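Local coordinates for ketol-acid reductoisomerase (uncultured archaeon GZfos26G2, PDB 4XDY) that catalyses the magnesium-dependent methyl migration and NADH-preferring reduction of (S)-2-acetolactate to (R)-2,3-dihydroxy-isovalerate in branched-chain amino acid biosynthesis, at the interface of chains A and B. Coordinates in Å, arbitrary orientation; residue numbers count along the deposited sequence, not the author numbering. Chains: chain A/B, Ketol-acid reductoisomerase.

The interface of chains A and B. Residues chain A 26, 137-140; chain B 235, 238-239, 242, 254.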
ATOM      1  N   ALA A  26       3.753  -6.759  19.126  1.00 21.66           N
ATOM      2  CA  ALA A  26       2.902  -6.676  17.900  1.00 22.03           C
ATOM      3  C   ALA A  26       2.350  -8.073  17.580  1.00 18.83           C
ATOM      4  O   ALA A  26       1.147  -8.233  17.321  1.00 20.43           O
ATOM      5  CB  ALA A  26       3.758  -6.191  16.729  1.00 23.62           C
ATOM      6  N   PRO A 137       2.342  -7.677   9.350  1.00 19.13           N
ATOM      7  CA  PRO A 137       2.481  -7.013  10.633  1.00 19.83           C
ATOM      8  C   PRO A 137       1.324  -7.387  11.626  1.00 19.38           C
ATOM      9  O   PRO A 137       0.171  -7.558  11.237  1.00 19.00           O
ATOM     10  CB  PRO A 137       2.461  -5.518  10.283  1.00 19.31           C
ATOM     11  CG  PRO A 137       1.648  -5.475   9.038  1.00 22.34           C
ATOM     12  CD  PRO A 137       1.896  -6.763   8.304  1.00 19.29           C
ATOM     13  N   GLY A 138       1.643  -7.420  12.900  1.00 20.66           N
ATOM     14  CA  GLY A 138       0.721  -8.019  13.838  1.00 21.42           C
ATOM     15  C   GLY A 138      -0.630  -7.301  13.973  1.00 20.93           C
ATOM     16  O   GLY A 138      -1.657  -7.951  14.152  1.00 20.87           O
ATOM     17  N   THR A 139      -0.626  -5.959  13.866  1.00 21.38           N
ATOM     18  CA  THR A 139      -1.833  -5.142  14.010  1.00 19.76           C
ATOM     19  C   THR A 139      -2.815  -5.501  12.862  1.00 20.73           C
ATOM     20  O   THR A 139      -4.039  -5.586  13.067  1.00 21.22           O
ATOM     21  CB  THR A 139      -1.524  -3.643  13.993  1.00 22.13           C
ATOM     22  OG1 THR A 139      -0.764  -3.320  12.818  1.00 21.91           O
ATOM     23  CG2 THR A 139      -0.708  -3.249  15.297  1.00 21.66           C
ATOM     24  N   GLU A 140      -2.271  -5.735  11.632  1.00 21.25           N
ATOM     25  CA  GLU A 140      -3.100  -5.939  10.436  1.00 23.42           C
ATOM     26  C   GLU A 140      -3.556  -7.424  10.382  1.00 21.32           C
ATOM     27  O   GLU A 140      -4.640  -7.703   9.939  1.00 21.81           O
ATOM     28  CB  GLU A 140      -2.319  -5.535   9.184  1.00 24.16           C
ATOM     29  CG  GLU A 140      -1.797  -4.092   9.266  1.00 25.58           C
ATOM     30  CD  GLU A 140      -2.807  -3.132   9.874  1.00 27.06           C
ATOM     31  OE1 GLU A 140      -3.786  -2.859   9.151  1.00 22.51           O
ATOM     32  OE2 GLU A 140      -2.608  -2.627  11.037  1.00 25.87           O
TER
ATOM     33  N   GLU B 235       1.683  -8.685   1.227  1.00 17.37           N
ATOM     34  CA  GLU B 235       2.005  -8.011   2.468  1.00 17.78           C
ATOM     35  C   GLU B 235       2.215  -6.489   2.253  1.00 17.99           C
ATOM     36  O   GLU B 235       2.079  -5.745   3.238  1.00 18.59           O
ATOM     37  CB  GLU B 235       3.248  -8.632   3.123  1.00 18.88           C
ATOM     38  CG  GLU B 235       3.426  -8.140   4.547  1.00 20.58           C
ATOM     39  CD  GLU B 235       4.431  -8.913   5.374  1.00 22.37           C
ATOM     40  OE1 GLU B 235       4.948  -9.951   4.915  1.00 20.41           O
ATOM     41  OE2 GLU B 235       4.729  -8.410   6.504  1.00 22.25           O
ATOM     42  N   LEU B 238      -0.616  -4.387   3.684  1.00 19.55           N
ATOM     43  CA  LEU B 238      -0.654  -4.366   5.130  1.00 20.33           C
ATOM     44  C   LEU B 238       0.363  -3.376   5.733  1.00 20.31           C
ATOM     45  O   LEU B 238       0.057  -2.671   6.726  1.00 20.49           O
ATOM     46  CB  LEU B 238      -0.375  -5.785   5.644  1.00 21.32           C
ATOM     47  CG  LEU B 238      -1.209  -6.936   5.060  1.00 26.14           C
ATOM     48  CD1 LEU B 238      -0.847  -8.268   5.755  1.00 25.59           C
ATOM     49  CD2 LEU B 238      -2.706  -6.608   5.134  1.00 26.26           C
ATOM     50  N   ILE B 239       1.553  -3.301   5.121  1.00 20.28           N
ATOM     51  CA  ILE B 239       2.590  -2.366   5.559  1.00 18.41           C
ATOM     52  C   ILE B 239       2.217  -0.948   5.156  1.00 19.71           C
ATOM     53  O   ILE B 239       2.308  -0.001   6.014  1.00 19.32           O
ATOM     54  CB  ILE B 239       3.955  -2.752   4.979  1.00 19.61           C
ATOM     55  CG1 ILE B 239       4.362  -4.139   5.470  1.00 23.63           C
ATOM     56  CG2 ILE B 239       4.959  -1.672   5.229  1.00 21.23           C
ATOM     57  CD1 ILE B 239       4.475  -4.228   6.964  1.00 25.55           C
ATOM     58  N   LEU B 242      -0.227   0.888   7.448  1.00 19.07           N
ATOM     59  CA  LEU B 242       0.329   1.443   8.704  1.00 19.51           C
ATOM     60  C   LEU B 242       0.904   2.815   8.443  1.00 19.00           C
ATOM     61  O   LEU B 242       0.705   3.721   9.237  1.00 18.67           O
ATOM     62  CB  LEU B 242       1.369   0.543   9.314  1.00 19.65           C
ATOM     63  CG  LEU B 242       0.744  -0.693   9.999  1.00 23.47           C
ATOM     64  CD1 LEU B 242       1.804  -1.694  10.147  1.00 25.12           C
ATOM     65  CD2 LEU B 242       0.091  -0.263  11.315  1.00 26.08           C
ATOM     66  N   VAL B 254       5.532  -1.067  14.636  1.00 18.10           N
ATOM     67  CA  VAL B 254       4.782  -2.342  14.595  1.00 18.90           C
ATOM     68  C   VAL B 254       5.654  -3.473  14.061  1.00 19.12           C
ATOM     69  O   VAL B 254       5.615  -4.582  14.557  1.00 18.63           O
ATOM     70  CB  VAL B 254       3.502  -2.197  13.730  1.00 19.86           C
ATOM     71  CG1 VAL B 254       2.858  -3.535  13.531  1.00 20.34           C
ATOM     72  CG2 VAL B 254       2.527  -1.228  14.391  1.00 22.09           C
TER
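A:Thr139 holds OG1 in the crowded position between its backbone N and carbonyl carbon (chi1 54°), where the hydroxyl meets CD2 of B:Leu242. It faces B:Val254, and the two branched side chains meet end to end. With CG1 anti to its backbone N (chi1 172°), the valine turns that methyl to OG1 of A:Thr139, 3.7 Å away, and to CB of A:Pro137. Alongside, CG2 of B:Val254 meets CG2 of the threonine at 3.9 Å. The hydroxyl is turned to its own neighbour: OG1 donates to the carboxylate OE2 of A:Glu140 at 2.7 Å, on the anti lone pair, away from the other oxygen. That bond and a bent chain turn the glutamate back toward A:Thr139, and it runs antiparallel alongside B:Leu242, with OE2 3.6 Å from CD2. An alanine in place of A:Thr139 would probably leave the carboxylate of A:Glu140 without its hydroxyl donor, freer to turn, and open a gap against B:Val254 and B:Leu242.

Next comes A:Pro137, just ahead of helix 138-146, its ring pushed among side chains of helix 225-254 of chain B. CD packs on CB of B:Leu238 at 3.6 Å, the two side chains lying roughly perpendicular. CG touches the tip CD1 of B:Ile239 at 3.7 Å, while CB also packs on B:Leu242 CD1. No polar bond crosses this patch; it is held by packing. At the far end of the same helix, the carbonyl O of B:Val254 lies 3.3 Å from CB of A:Ala26, a residue of the NAD-binding site.

The patch is part of the two-fold homodimer interface. It sets the Rossmann domain of one subunit against the helix of the other that carries B:Glu235, a predicted ligand of the second magnesium ion, and so joins the cofactor and metal sides of an active site built from both chains.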